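Local atomic coordinates of muscarinic toxin-like protein 3 homolog (Ophiophagus hannah, PDB entry 3HH7), a protein that acts as a homodimeric three-finger neurotoxin of king cobra venom and probably inhibits postsynaptic nicotinic acetylcholine receptors. Residues C24-W29 with G35-G40; F43-L48 with K53-C58. All coordinates share one frame; numbering follows the deposited sequence.

Contact 1. Residues C24-W29 with G35-G40; sequences CYKSSW and GRIERG
Tyr25 leans over Gly40 and Trp29 over Arg36, with Glu38 between them touching both, on one face of the antiparallel hairpin that forms the central finger of this three-finger toxin. Six backbone hydrogen bonds, from the Tyr25–Gly40, Ser27–Glu38 and Trp29–Arg36 pairs, join the strands. Tyr25 CG sits between its backbone N and carbonyl carbon (chi1 75°), which swings the ring over the partner strand. Gly40 N then lies over one face of the Tyr25 ring, 3.6 Å above its plane. Glu38, extended beyond CG, accepts the Tyr25 hydroxyl on the anti side of OE2, with Tyr25 OH to Glu38 OE2 2.6 Å. Trp29 adopts the same first torsion as Tyr25. The Trp29 six-membered ring takes Arg36 CB over one face in a CH-pi contact, 3.9 Å from the centroid, while Trp29 CZ3 comes to 3.5 Å from Glu38 CB. On the other face of the hairpin Lys26 and Arg39 run side by side, and Ile37 CG2 meets Lys26 CG at 3.7 Å and lies over the Arg39 guanidinium. Lys26 NZ forms a salt bridge with OXT of the C-terminal Gln65, and Arg39 NE hydrogen-bonds to O of the same carboxylate. Arg39 NH1 reaches the carbonyl oxygens of His6 and Ser8.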
loop_
_atom_site.group_PDB
_atom_site.type_symbol
_atom_site.label_atom_id
_atom_site.label_comp_id
_atom_site.label_asym_id
_atom_site.label_seq_id
_atom_site.Cartn_x
_atom_site.Cartn_y
_atom_site.Cartn_z
ATOM N N CYS A 24 -7.986 -0.942 6.277
ATOM C CA CYS A 24 -7.282 0.277 6.681
ATOM C C CYS A 24 -6.347 0.774 5.595
ATOM O O CYS A 24 -5.836 -0.011 4.770
ATOM C CB CYS A 24 -6.447 0.018 7.933
ATOM S SG CYS A 24 -7.351 -0.732 9.300
ATOM N N TYR A 25 -6.082 2.075 5.616
ATOM C CA TYR A 25 -5.023 2.610 4.768
ATOM C C TYR A 25 -4.157 3.628 5.495
ATOM O O TYR A 25 -4.568 4.256 6.490
ATOM C CB TYR A 25 -5.584 3.236 3.486
ATOM C CG TYR A 25 -6.249 4.578 3.708
ATOM C CD1 TYR A 25 -5.555 5.759 3.464
ATOM C CD2 TYR A 25 -7.558 4.656 4.178
ATOM C CE1 TYR A 25 -6.157 7.000 3.676
ATOM C CE2 TYR A 25 -8.178 5.877 4.401
ATOM C CZ TYR A 25 -7.478 7.045 4.151
ATOM O OH TYR A 25 -8.118 8.248 4.389
ATOM N N LYS A 26 -2.964 3.785 4.951
ATOM C CA LYS A 26 -2.036 4.840 5.315
ATOM C C LYS A 26 -1.477 5.402 4.010
ATOM O O LYS A 26 -0.978 4.662 3.175
ATOM C CB LYS A 26 -0.906 4.302 6.200
ATOM C CG LYS A 26 0.046 5.351 6.703
ATOM C CD LYS A 26 1.116 4.702 7.541
ATOM C CE LYS A 26 1.924 5.736 8.277
ATOM N NZ LYS A 26 3.098 5.064 8.940
ATOM N N SER A 27 -1.593 6.711 3.844
ATOM C CA SER A 27 -1.164 7.390 2.628
ATOM C C SER A 27 -0.217 8.519 3.002
ATOM O O SER A 27 -0.587 9.388 3.789
ATOM C CB SER A 27 -2.397 7.945 1.914
ATOM O OG SER A 27 -2.042 8.674 0.759
ATOM N N SER A 28 0.999 8.499 2.460
ATOM C CA SER A 28 2.017 9.509 2.737
ATOM C C SER A 28 2.292 10.270 1.453
ATOM O O SER A 28 2.570 9.654 0.412
ATOM C CB SER A 28 3.302 8.837 3.222
ATOM O OG SER A 28 4.370 9.755 3.249
ATOM N N TRP A 29 2.194 11.593 1.499
ATOM C CA TRP A 29 2.469 12.394 0.309
ATOM C C TRP A 29 3.169 13.713 0.659
ATOM O O TRP A 29 3.372 14.041 1.834
ATOM C CB TRP A 29 1.186 12.647 -0.494
ATOM C CG TRP A 29 0.264 13.654 0.131
ATOM C CD1 TRP A 29 0.137 14.973 -0.216
ATOM C CD2 TRP A 29 -0.681 13.426 1.184
ATOM N NE1 TRP A 29 -0.808 15.582 0.573
ATOM C CE2 TRP A 29 -1.329 14.661 1.438
ATOM C CE3 TRP A 29 -1.034 12.309 1.948
ATOM C CZ2 TRP A 29 -2.310 14.808 2.427
ATOM C CZ3 TRP A 29 -2.016 12.455 2.935
ATOM C CH2 TRP A 29 -2.639 13.698 3.160
ATOM N N GLY A 35 5.644 17.092 4.208
ATOM C CA GLY A 35 5.152 15.725 4.260
ATOM C C GLY A 35 3.877 15.634 5.069
ATOM O O GLY A 35 3.755 16.255 6.140
ATOM N N ARG A 36 2.920 14.864 4.559
ATOM C CA ARG A 36 1.680 14.639 5.281
ATOM C C ARG A 36 1.285 13.188 5.195
ATOM O O ARG A 36 1.644 12.507 4.229
ATOM C CB ARG A 36 0.591 15.534 4.734
ATOM C CG ARG A 36 0.914 17.002 4.974
ATOM C CD ARG A 36 -0.209 17.877 4.559
ATOM N NE ARG A 36 -1.320 17.819 5.489
ATOM C CZ ARG A 36 -2.572 18.136 5.168
ATOM N NH1 ARG A 36 -2.875 18.517 3.928
ATOM N NH2 ARG A 36 -3.522 18.064 6.086
ATOM N N ILE A 37 0.589 12.714 6.225
ATOM C CA ILE A 37 0.114 11.333 6.277
ATOM C C ILE A 37 -1.364 11.351 6.599
ATOM O O ILE A 37 -1.797 12.088 7.485
ATOM C CB ILE A 37 0.879 10.452 7.317
ATOM C CG1 ILE A 37 2.373 10.411 6.998
ATOM C CG2 ILE A 37 0.366 9.004 7.294
ATOM C CD1 ILE A 37 3.184 9.672 8.046
ATOM N N GLU A 38 -2.135 10.591 5.829
ATOM C CA GLU A 38 -3.541 10.351 6.130
ATOM C C GLU A 38 -3.735 8.875 6.460
ATOM O O GLU A 38 -3.129 8.003 5.818
ATOM C CB GLU A 38 -4.390 10.728 4.928
ATOM C CG GLU A 38 -5.892 10.737 5.156
ATOM C CD GLU A 38 -6.633 11.202 3.919
ATOM O OE1 GLU A 38 -6.561 12.409 3.605
ATOM O OE2 GLU A 38 -7.265 10.366 3.240
ATOM N N ARG A 39 -4.570 8.593 7.463
ATOM C CA ARG A 39 -4.873 7.224 7.856
ATOM C C ARG A 39 -6.369 7.060 8.051
ATOM O O ARG A 39 -7.059 7.989 8.476
ATOM C CB ARG A 39 -4.213 6.907 9.192
ATOM C CG ARG A 39 -2.705 7.002 9.200
ATOM C CD ARG A 39 -2.224 6.665 10.591
ATOM N NE ARG A 39 -0.770 6.712 10.756
ATOM C CZ ARG A 39 -0.059 7.814 10.992
ATOM N NH1 ARG A 39 -0.643 9.018 11.042
ATOM N NH2 ARG A 39 1.251 7.718 11.150
ATOM N N GLY A 40 -6.880 5.867 7.791
ATOM C CA GLY A 40 -8.258 5.592 8.130
ATOM C C GLY A 40 -8.853 4.308 7.576
ATOM O O GLY A 40 -8.152 3.455 7.041
#

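Contact 2. Residues F43-L48 with K53-C58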
loop_
_atom_site.group_PDB
_atom_site.type_symbol
_atom_site.label_atom_id
_atom_site.label_comp_id
_atom_site.label_asym_id
_atom_site.label_seq_id
_atom_site.Cartn_x
_atom_site.Cartn_y
_atom_site.Cartn_z
ATOM N N PHE A 43 -12.999 1.375 1.824
ATOM C CA PHE A 43 -13.414 0.192 1.069
ATOM C C PHE A 43 -12.665 0.049 -0.266
ATOM O O PHE A 43 -12.831 -0.943 -1.001
ATOM C CB PHE A 43 -14.948 0.167 0.864
ATOM C CG PHE A 43 -15.507 1.367 0.138
ATOM C CD1 PHE A 43 -15.383 1.487 -1.244
ATOM C CD2 PHE A 43 -16.209 2.352 0.835
ATOM C CE1 PHE A 43 -15.917 2.588 -1.918
ATOM C CE2 PHE A 43 -16.755 3.459 0.168
ATOM C CZ PHE A 43 -16.604 3.574 -1.206
ATOM N N THR A 44 -11.836 1.044 -0.569
ATOM C CA THR A 44 -10.991 1.037 -1.765
ATOM C C THR A 44 -9.584 1.551 -1.424
ATOM O O THR A 44 -9.428 2.533 -0.683
ATOM C CB THR A 44 -11.630 1.850 -2.929
ATOM O OG1 THR A 44 -10.769 1.833 -4.074
ATOM C CG2 THR A 44 -11.887 3.278 -2.526
ATOM N N CYS A 45 -8.569 0.889 -1.970
ATOM C CA CYS A 45 -7.195 1.291 -1.699
ATOM C C CYS A 45 -6.877 2.553 -2.498
ATOM O O CYS A 45 -7.048 2.546 -3.710
ATOM C CB CYS A 45 -6.240 0.154 -2.065
ATOM S SG CYS A 45 -4.566 0.445 -1.499
ATOM N N PRO A 46 -6.442 3.642 -1.831
ATOM C CA PRO A 46 -6.221 4.905 -2.559
ATOM C C PRO A 46 -5.190 4.784 -3.679
ATOM O O PRO A 46 -4.233 4.042 -3.555
ATOM C CB PRO A 46 -5.718 5.877 -1.467
ATOM C CG PRO A 46 -6.153 5.287 -0.192
ATOM C CD PRO A 46 -6.176 3.789 -0.386
ATOM N N GLU A 47 -5.406 5.507 -4.775
ATOM C CA GLU A 47 -4.391 5.636 -5.802
ATOM C C GLU A 47 -3.130 6.301 -5.232
ATOM O O GLU A 47 -3.209 7.136 -4.317
ATOM C CB GLU A 47 -4.935 6.461 -6.974
ATOM C CG GLU A 47 -3.985 6.617 -8.143
ATOM C CD GLU A 47 -3.574 5.284 -8.731
ATOM O OE1 GLU A 47 -4.201 4.847 -9.716
ATOM O OE2 GLU A 47 -2.623 4.636 -8.219
ATOM N N LEU A 48 -1.972 5.915 -5.765
ATOM C CA LEU A 48 -0.752 6.643 -5.471
ATOM C C LEU A 48 -0.577 7.729 -6.532
ATOM O O LEU A 48 -0.247 7.446 -7.685
ATOM C CB LEU A 48 0.480 5.723 -5.408
ATOM C CG LEU A 48 1.784 6.444 -5.046
ATOM C CD1 LEU A 48 1.713 6.924 -3.606
ATOM C CD2 LEU A 48 3.006 5.542 -5.261
ATOM N N LYS A 53 4.238 9.531 -1.712
ATOM C CA LYS A 53 5.423 8.730 -1.369
ATOM C C LYS A 53 5.036 7.249 -1.344
ATOM O O LYS A 53 5.689 6.404 -1.970
ATOM C CB LYS A 53 6.014 9.158 -0.023
ATOM C CG LYS A 53 6.722 10.524 -0.050
ATOM C CD LYS A 53 7.917 10.522 0.914
ATOM C CE LYS A 53 8.298 11.907 1.471
ATOM N NZ LYS A 53 7.652 12.257 2.807
ATOM N N TYR A 54 3.964 6.933 -0.621
ATOM C CA TYR A 54 3.450 5.571 -0.605
ATOM C C TYR A 54 1.996 5.540 -0.208
ATOM O O TYR A 54 1.470 6.501 0.367
ATOM C CB TYR A 54 4.297 4.654 0.327
ATOM C CG TYR A 54 4.205 4.992 1.797
ATOM C CD1 TYR A 54 3.099 4.617 2.553
ATOM C CD2 TYR A 54 5.239 5.670 2.430
ATOM C CE1 TYR A 54 2.996 4.935 3.914
ATOM C CE2 TYR A 54 5.167 5.978 3.789
ATOM C CZ TYR A 54 4.045 5.605 4.520
ATOM O OH TYR A 54 3.956 5.937 5.856
ATOM N N VAL A 55 1.354 4.427 -0.564
ATOM C CA VAL A 55 0.043 4.068 -0.065
ATOM C C VAL A 55 0.164 2.632 0.458
ATOM O O VAL A 55 0.768 1.768 -0.193
ATOM C CB VAL A 55 -1.042 4.102 -1.174
ATOM C CG1 VAL A 55 -2.350 3.489 -0.669
ATOM C CG2 VAL A 55 -1.332 5.533 -1.594
ATOM N N TYR A 56 -0.403 2.391 1.635
ATOM C CA TYR A 56 -0.410 1.069 2.229
ATOM C C TYR A 56 -1.815 0.730 2.660
ATOM O O TYR A 56 -2.451 1.526 3.373
ATOM C CB TYR A 56 0.537 1.036 3.439
ATOM C CG TYR A 56 0.613 -0.303 4.142
ATOM C CD1 TYR A 56 0.966 -1.466 3.453
ATOM C CD2 TYR A 56 0.355 -0.392 5.497
ATOM C CE1 TYR A 56 1.047 -2.705 4.108
ATOM C CE2 TYR A 56 0.431 -1.606 6.162
ATOM C CZ TYR A 56 0.788 -2.750 5.471
ATOM O OH TYR A 56 0.858 -3.946 6.169
ATOM N N CYS A 57 -2.307 -0.426 2.216
ATOM C CA CYS A 57 -3.663 -0.885 2.504
ATOM C C CYS A 57 -3.560 -2.252 3.141
ATOM O O CYS A 57 -2.883 -3.117 2.614
ATOM C CB CYS A 57 -4.518 -0.952 1.226
ATOM S SG CYS A 57 -4.751 0.680 0.507
ATOM N N CYS A 58 -4.223 -2.430 4.278
ATOM C CA CYS A 58 -4.035 -3.623 5.083
ATOM C C CYS A 58 -5.304 -3.931 5.868
ATOM O O CYS A 58 -6.131 -3.041 6.114
ATOM C CB CYS A 58 -2.819 -3.431 5.992
ATOM S SG CYS A 58 -2.949 -2.019 7.113
#
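Cys45 and Cys57 are joined by one of the four disulfides of the three-finger fold, SG to SG 2.0 Å, with a torsion of 92° about the S–S bond, close to the relaxed value. The bond ties the loop to the strand at the base of the third finger, to which both segments belong. Cys57 turns its sulfur beside its backbone N (chi1 -64°), where it meets both Cys45 SG and the Pro46 ring. No hydrogen bond links 43-48 to 53-58; beside the disulfide they meet through van der Waals packing. Pro46 CD rests against Cys57 SG at 3.5 Å, and Val55 CG1 comes to 3.8 Å from the same Pro46 CD. The two methyls of Val55 fork against the loop backbone: CG1 approaches Pro46 O at 3.5 Å, CG2 lies 3.7 Å from Glu47 O. Further along, Leu48 points at the strand and lays CD1 over the Tyr54 backbone, 3.7 Å from Tyr54 C. Glu47 supplies polar bonds within the loop and across the dimer. It folds back so that its OE2 accepts Leu48 N through the anti lone pair, at 2.8 Å; the same OE2 also accepts Cys45 N of the second subunit, and OE1 pairs with Thr44 OG1 of that subunit. The loop packs against the Val55 and Cys57 side chains of strand 52-58. Residues 54-58 form an antiparallel ladder with a strand of the second subunit, continuing the sheet across the interface, while strand 23-31 of the same chain hydrogen-bonds to residues 53, 54, 56 and 58.

How the contacts relate
Strand 23-31 connects the contacts, whose centres lie 8 Å apart: it pairs with 34-42 in contact 1 and, along its other edge, with the 52-58 strand of contact 2. Lys26 O lies 2.8 Å from Tyr56 N, and Ser28 O lies 2.7 Å from Lys53 N, both probable hydrogen bonds. Lys53 and Tyr54 together face Ser28 in a classic beta bulge. Lys26 CE lies 3.2 Å from Tyr54 OH across the strands, and Tyr25 also reaches Pro46 of the loop. Along the chain the contacts follow in series. Contact 1 belongs to the central finger and does not touch the second subunit, whereas contact 2 contributes strand and loop residues to the dimer interface.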